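Local structure of beta-porphyranase B (Bacteroides plebeius, 4AWD) at residues A[219-224]-A[269-274]; A[252-257]-A[262-267]. The protein cleaves the sulfated red-algal polysaccharide porphyran at the beta-1,4 linkages between D-galactose and L-galactose-6-sulfate. All coordinates share one frame; numbering follows the deposited sequence.

How the contacts relate
Both contacts lie in the beta-jelly-roll fold of glycoside hydrolase family 16. Their centres are about 15 Å apart. Contact 2 is nested inside contact 1 along the chain: 219-224 comes first, then the hairpin segments 252-257 and 262-267, then the loop 269-274. The hairpin is buried, whereas contact 1 is partly buried and lies farther from the centre of the chain. The two meet where Ala-223 packs against Pro-267 and Ile-265. Strand 204-213 touches both. The side chains of Asn-221 and Pro-267 each lie about 10 Å from that of Glu-176, the probable nucleophile, so both contacts belong to its wider surroundings.

Contact 1 of 2, residues A[219-224]-A[269-274]; sequences TDNTAK and TKYTDT
Thr-219 meets the hydroxyl end of Tyr-271, with OG1 3.8 Å from Tyr-271 OH. The two side chains cross at about a right angle. With chi1 at 65°, OG1 of Thr-219 sits between its own backbone N and carbonyl carbon, where it reaches its main partner, the backbone O of Tyr-211. A water also joins the group. It accepts a hydrogen bond from Lys-270 NZ at 2.7 Å. It is modelled so close to Tyr-271 OH (2.4 Å) that its exact position is doubtful. Its bond to Thr-219 OG1 is weak, at 3.4 Å, so any water bridge from the loop to the strand is weak at most.

Two residues on, the side chain of Asn-221 approaches the same tyrosine, and its CG lies 3.6 Å from Tyr-271 CE2. Amide and ring planes are turned 68° apart, and CG sits at the ring edge, in the ring plane. The extended chain of Lys-270 runs past one face of the ring, with CG 4.0 Å above the plane and offset toward the rim.

Strand 219-221 pairs antiparallel with strand 204-213, through backbone bonds to Tyr-211 and Tyr-209. Tyr-271 stacks on the ring of Tyr-211, so the loop between strands 260-265 and 281-285 rests against both strands.

Contact 2 of 2, residues A[252-257]-A[262-267]; sequences TVKFYY and MYTIKP
A beta hairpin of the family 16 jelly roll forms this contact: strands 252-257 and 260-265 run antiparallel. Val-253 and Ile-265 form a hydrogen-bonded pair. Val-253 N donates to Ile-265 O at 3.1 Å, and Ile-265 N donates to Val-253 O at 2.9 Å. Further along, Phe-255 N gives a nearly straight bond to Tyr-263 O (172° at the hydrogen), and Met-262 N donates to Phe-255 O.

Val-253, Phe-255, Tyr-263 and Ile-265 point to one face of the hairpin. Phe-255 CD2 touches Tyr-263 CE1 at 3.7 Å, with the ring planes at 48°. The next atom of the Phe-255 ring, CE2, meets Ile-265 CD1 at 3.8 Å. Tyr-263 OH bonds to the backbone O of Met-203, and its side chain lies about 9 Å from that of Glu-181, the probable proton donor. This face also packs on strand 204-213 through Phe-255 and Ile-265.

Near the turn, Met-262 bends at chi2 and chi3 and lays CG 3.6 Å from Tyr-257 CB. On the face opposite Phe-255, Lys-254 and Thr-264 lie side by side. At the far end, Lys-266 curls back beside Thr-252, whose hydroxyl also bonds to Asp-249. Lys-266 NZ donates to Thr-252 OG1 at 2.7 Å.

Contact 1 of 2, residues A[219-224]-A[269-274]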
loop_
_atom_site.group_PDB
_atom_site.type_symbol
_atom_site.label_atom_id
_atom_site.label_comp_id
_atom_site.label_asym_id
_atom_site.label_seq_id
_atom_site.Cartn_x
_atom_site.Cartn_y
_atom_site.Cartn_z
ATOM N N THR A 219 -14.590 -2.377 -12.927
ATOM C CA THR A 219 -14.668 -3.632 -12.181
ATOM C C THR A 219 -13.365 -3.929 -11.452
ATOM O O THR A 219 -12.278 -3.809 -12.019
ATOM C CB THR A 219 -15.106 -4.863 -13.054
ATOM O OG1 THR A 219 -14.120 -5.152 -14.059
ATOM C CG2 THR A 219 -16.487 -4.632 -13.701
ATOM N N ASP A 220 -13.496 -4.305 -10.185
ATOM C CA ASP A 220 -12.364 -4.669 -9.349
ATOM C C ASP A 220 -12.210 -6.174 -9.411
ATOM O O ASP A 220 -12.995 -6.895 -8.797
ATOM C CB ASP A 220 -12.629 -4.233 -7.905
ATOM C CG ASP A 220 -11.440 -4.467 -6.983
ATOM O OD1 ASP A 220 -10.421 -5.047 -7.416
ATOM O OD2 ASP A 220 -11.523 -4.054 -5.810
ATOM N N ASN A 221 -11.201 -6.655 -10.137
ATOM C CA ASN A 221 -11.038 -8.104 -10.316
ATOM C C ASN A 221 -9.960 -8.728 -9.429
ATOM O O ASN A 221 -8.759 -8.468 -9.566
ATOM C CB ASN A 221 -10.870 -8.472 -11.788
ATOM C CG ASN A 221 -11.924 -7.819 -12.652
ATOM O OD1 ASN A 221 -11.722 -6.702 -13.178
ATOM N ND2 ASN A 221 -13.081 -8.472 -12.761
ATOM N N THR A 222 -10.442 -9.585 -8.540
ATOM C CA THR A 222 -9.703 -10.094 -7.408
ATOM C C THR A 222 -9.445 -11.600 -7.587
ATOM O O THR A 222 -10.080 -12.247 -8.419
ATOM C CB THR A 222 -10.494 -9.687 -6.121
ATOM O OG1 THR A 222 -10.005 -8.414 -5.657
ATOM C CG2 THR A 222 -10.425 -10.712 -5.005
ATOM N N ALA A 223 -8.476 -12.139 -6.853
ATOM C CA ALA A 223 -8.185 -13.571 -6.881
ATOM C C ALA A 223 -8.057 -14.155 -5.468
ATOM O O ALA A 223 -7.617 -13.478 -4.527
ATOM C CB ALA A 223 -6.943 -13.840 -7.680
ATOM N N LYS A 224 -8.462 -15.410 -5.331
ATOM C CA LYS A 224 -8.396 -16.113 -4.071
ATOM C C LYS A 224 -6.938 -16.413 -3.695
ATOM O O LYS A 224 -6.040 -16.489 -4.561
ATOM C CB LYS A 224 -9.223 -17.413 -4.138
ATOM N N THR A 269 -6.562 -14.012 -14.330
ATOM C CA THR A 269 -6.217 -14.049 -15.741
ATOM C C THR A 269 -7.453 -13.815 -16.613
ATOM O O THR A 269 -7.442 -14.113 -17.825
ATOM C CB THR A 269 -5.567 -15.378 -16.128
ATOM O OG1 THR A 269 -6.443 -16.460 -15.757
ATOM C CG2 THR A 269 -4.226 -15.532 -15.444
ATOM N N LYS A 270 -8.504 -13.261 -16.001
ATOM C CA LYS A 270 -9.754 -13.032 -16.705
ATOM C C LYS A 270 -9.529 -12.257 -17.998
ATOM O O LYS A 270 -10.019 -12.654 -19.057
ATOM C CB LYS A 270 -10.771 -12.303 -15.820
ATOM C CG LYS A 270 -12.202 -12.342 -16.367
ATOM C CD LYS A 270 -13.195 -11.754 -15.369
ATOM C CE LYS A 270 -14.573 -11.614 -15.998
ATOM N NZ LYS A 270 -15.544 -10.996 -15.063
ATOM N N TYR A 271 -8.765 -11.175 -17.918
ATOM C CA TYR A 271 -8.623 -10.279 -19.063
ATOM C C TYR A 271 -7.298 -10.383 -19.805
ATOM O O TYR A 271 -7.182 -9.888 -20.918
ATOM C CB TYR A 271 -8.916 -8.837 -18.656
ATOM C CG TYR A 271 -10.312 -8.620 -18.092
ATOM C CD1 TYR A 271 -11.413 -8.493 -18.932
ATOM C CD2 TYR A 271 -10.524 -8.547 -16.719
ATOM C CE1 TYR A 271 -12.696 -8.306 -18.421
ATOM C CE2 TYR A 271 -11.804 -8.340 -16.194
ATOM C CZ TYR A 271 -12.881 -8.221 -17.054
ATOM O OH TYR A 271 -14.148 -8.012 -16.547
ATOM N N THR A 272 -6.312 -11.035 -19.190
ATOM C CA THR A 272 -4.999 -11.278 -19.797
ATOM C C THR A 272 -4.284 -12.419 -19.086
ATOM O O THR A 272 -4.435 -12.591 -17.879
ATOM C CB THR A 272 -4.090 -10.026 -19.761
ATOM O OG1 THR A 272 -2.733 -10.406 -20.019
ATOM C CG2 THR A 272 -4.178 -9.314 -18.405
ATOM N N ASP A 273 -3.503 -13.187 -19.845
ATOM C CA ASP A 273 -2.719 -14.295 -19.317
ATOM C C ASP A 273 -1.603 -13.807 -18.405
ATOM O O ASP A 273 -1.093 -14.571 -17.584
ATOM C CB ASP A 273 -2.118 -15.127 -20.464
ATOM C CG ASP A 273 -3.186 -15.898 -21.273
ATOM O OD1 ASP A 273 -4.140 -16.452 -20.669
ATOM O OD2 ASP A 273 -3.061 -15.954 -22.524
ATOM N N THR A 274 -1.223 -12.538 -18.569
ATOM C CA THR A 274 -0.103 -11.949 -17.848
ATOM C C THR A 274 -0.518 -10.651 -17.126
ATOM O O THR A 274 0.001 -9.574 -17.448
ATOM C CB THR A 274 1.068 -11.656 -18.811
ATOM O OG1 THR A 274 0.608 -10.824 -19.886
ATOM C CG2 THR A 274 1.663 -12.954 -19.380
HETATM O O HOH W 1 -15.160 -8.376 -14.368
#

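Contact 2 of 2, residues A[252-257]-A[262-267]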
loop_
_atom_site.group_PDB
_atom_site.type_symbol
_atom_site.label_atom_id
_atom_site.label_comp_id
_atom_site.label_asym_id
_atom_site.label_seq_id
_atom_site.Cartn_x
_atom_site.Cartn_y
_atom_site.Cartn_z
ATOM N N THR A 252 2.161 -14.129 -10.263
ATOM C CA THR A 252 2.485 -14.677 -8.939
ATOM C C THR A 252 3.094 -13.668 -7.985
ATOM O O THR A 252 4.130 -13.074 -8.263
ATOM C CB THR A 252 3.460 -15.855 -9.083
ATOM O OG1 THR A 252 3.086 -16.615 -10.236
ATOM C CG2 THR A 252 3.451 -16.750 -7.835
ATOM N N VAL A 253 2.441 -13.492 -6.849
ATOM C CA VAL A 253 2.932 -12.622 -5.793
ATOM C C VAL A 253 2.842 -13.400 -4.487
ATOM O O VAL A 253 1.873 -14.117 -4.267
ATOM C CB VAL A 253 2.116 -11.319 -5.700
ATOM C CG1 VAL A 253 2.824 -10.353 -4.798
ATOM C CG2 VAL A 253 1.950 -10.670 -7.083
ATOM N N LYS A 254 3.870 -13.291 -3.645
ATOM C CA LYS A 254 3.963 -14.087 -2.410
ATOM C C LYS A 254 4.221 -13.193 -1.195
ATOM O O LYS A 254 5.133 -12.366 -1.210
ATOM C CB LYS A 254 5.073 -15.139 -2.525
ATOM C CG LYS A 254 4.928 -16.073 -3.727
ATOM C CD LYS A 254 5.924 -17.260 -3.717
ATOM C CE LYS A 254 5.586 -18.251 -4.840
ATOM N NZ LYS A 254 6.560 -19.410 -4.977
ATOM N N PHE A 255 3.451 -13.387 -0.130
ATOM C CA PHE A 255 3.476 -12.446 0.994
ATOM C C PHE A 255 4.167 -12.948 2.257
ATOM O O PHE A 255 4.061 -14.123 2.621
ATOM C CB PHE A 255 2.064 -11.935 1.290
ATOM C CG PHE A 255 1.424 -11.276 0.111
ATOM C CD1 PHE A 255 1.677 -9.944 -0.166
ATOM C CD2 PHE A 255 0.606 -12.010 -0.754
ATOM C CE1 PHE A 255 1.111 -9.326 -1.284
ATOM C CE2 PHE A 255 0.028 -11.402 -1.868
ATOM C CZ PHE A 255 0.278 -10.049 -2.134
ATOM N N TYR A 256 4.882 -12.040 2.915
ATOM C CA TYR A 256 5.693 -12.375 4.084
ATOM C C TYR A 256 5.372 -11.473 5.266
ATOM O O TYR A 256 5.283 -10.255 5.136
ATOM C CB TYR A 256 7.183 -12.313 3.746
ATOM C CG TYR A 256 7.594 -13.348 2.720
ATOM C CD1 TYR A 256 7.285 -13.181 1.360
ATOM C CD2 TYR A 256 8.281 -14.507 3.107
ATOM C CE1 TYR A 256 7.640 -14.132 0.422
ATOM C CE2 TYR A 256 8.644 -15.472 2.164
ATOM C CZ TYR A 256 8.323 -15.273 0.826
ATOM O OH TYR A 256 8.678 -16.220 -0.106
ATOM N N TYR A 257 5.171 -12.102 6.411
ATOM C CA TYR A 257 4.977 -11.393 7.648
ATOM C C TYR A 257 6.139 -11.759 8.537
ATOM O O TYR A 257 6.396 -12.931 8.727
ATOM C CB TYR A 257 3.663 -11.826 8.303
ATOM C CG TYR A 257 3.420 -11.204 9.654
ATOM C CD1 TYR A 257 3.313 -9.815 9.788
ATOM C CD2 TYR A 257 3.298 -11.992 10.796
ATOM C CE1 TYR A 257 3.085 -9.235 11.005
ATOM C CE2 TYR A 257 3.072 -11.412 12.040
ATOM C CZ TYR A 257 2.957 -10.034 12.137
ATOM O OH TYR A 257 2.717 -9.433 13.356
ATOM N N MET A 262 3.561 -16.373 4.095
ATOM C CA MET A 262 2.171 -16.436 4.543
ATOM C C MET A 262 1.240 -17.131 3.544
ATOM O O MET A 262 0.553 -18.077 3.911
ATOM C CB MET A 262 1.657 -15.048 4.913
ATOM C CG MET A 262 2.485 -14.398 6.014
ATOM S SD MET A 262 2.190 -15.177 7.616
ATOM C CE MET A 262 0.678 -14.346 8.125
ATOM N N TYR A 263 1.243 -16.676 2.291
ATOM C CA TYR A 263 0.450 -17.270 1.221
ATOM C C TYR A 263 0.763 -16.594 -0.113
ATOM O O TYR A 263 1.474 -15.589 -0.173
ATOM C CB TYR A 263 -1.065 -17.190 1.516
ATOM C CG TYR A 263 -1.539 -15.785 1.811
ATOM C CD1 TYR A 263 -1.820 -14.892 0.773
ATOM C CD2 TYR A 263 -1.695 -15.338 3.130
ATOM C CE1 TYR A 263 -2.246 -13.588 1.032
ATOM C CE2 TYR A 263 -2.119 -14.040 3.396
ATOM C CZ TYR A 263 -2.388 -13.172 2.336
ATOM O OH TYR A 263 -2.800 -11.890 2.586
ATOM N N THR A 264 0.203 -17.162 -1.177
ATOM C CA THR A 264 0.363 -16.680 -2.537
ATOM C C THR A 264 -0.952 -16.127 -3.070
ATOM O O THR A 264 -2.039 -16.601 -2.702
ATOM C CB THR A 264 0.790 -17.841 -3.439
ATOM O OG1 THR A 264 2.031 -18.375 -2.962
ATOM C CG2 THR A 264 0.969 -17.395 -4.870
ATOM N N ILE A 265 -0.860 -15.123 -3.937
ATOM C CA ILE A 265 -1.995 -14.790 -4.768
ATOM C C ILE A 265 -1.577 -14.816 -6.226
ATOM O O ILE A 265 -0.630 -14.133 -6.616
ATOM C CB ILE A 265 -2.638 -13.423 -4.410
ATOM C CG1 ILE A 265 -3.100 -13.401 -2.946
ATOM C CG2 ILE A 265 -3.795 -13.123 -5.356
ATOM C CD1 ILE A 265 -3.695 -12.073 -2.493
ATOM N N LYS A 266 -2.273 -15.621 -7.023
ATOM C CA LYS A 266 -2.154 -15.541 -8.469
ATOM C C LYS A 266 -3.207 -14.547 -8.940
ATOM O O LYS A 266 -4.398 -14.845 -8.859
ATOM C CB LYS A 266 -2.383 -16.912 -9.119
ATOM C CG LYS A 266 -1.645 -18.098 -8.458
ATOM C CD LYS A 266 -0.158 -18.149 -8.767
ATOM C CE LYS A 266 0.148 -19.018 -9.988
ATOM N NZ LYS A 266 1.564 -18.807 -10.488
ATOM N N PRO A 267 -2.790 -13.350 -9.407
ATOM C CA PRO A 267 -3.800 -12.376 -9.844
ATOM C C PRO A 267 -4.568 -12.923 -11.042
ATOM O O PRO A 267 -4.036 -13.755 -11.796
ATOM C CB PRO A 267 -2.974 -11.141 -10.236
ATOM C CG PRO A 267 -1.661 -11.312 -9.573
ATOM C CD PRO A 267 -1.424 -12.805 -9.536
#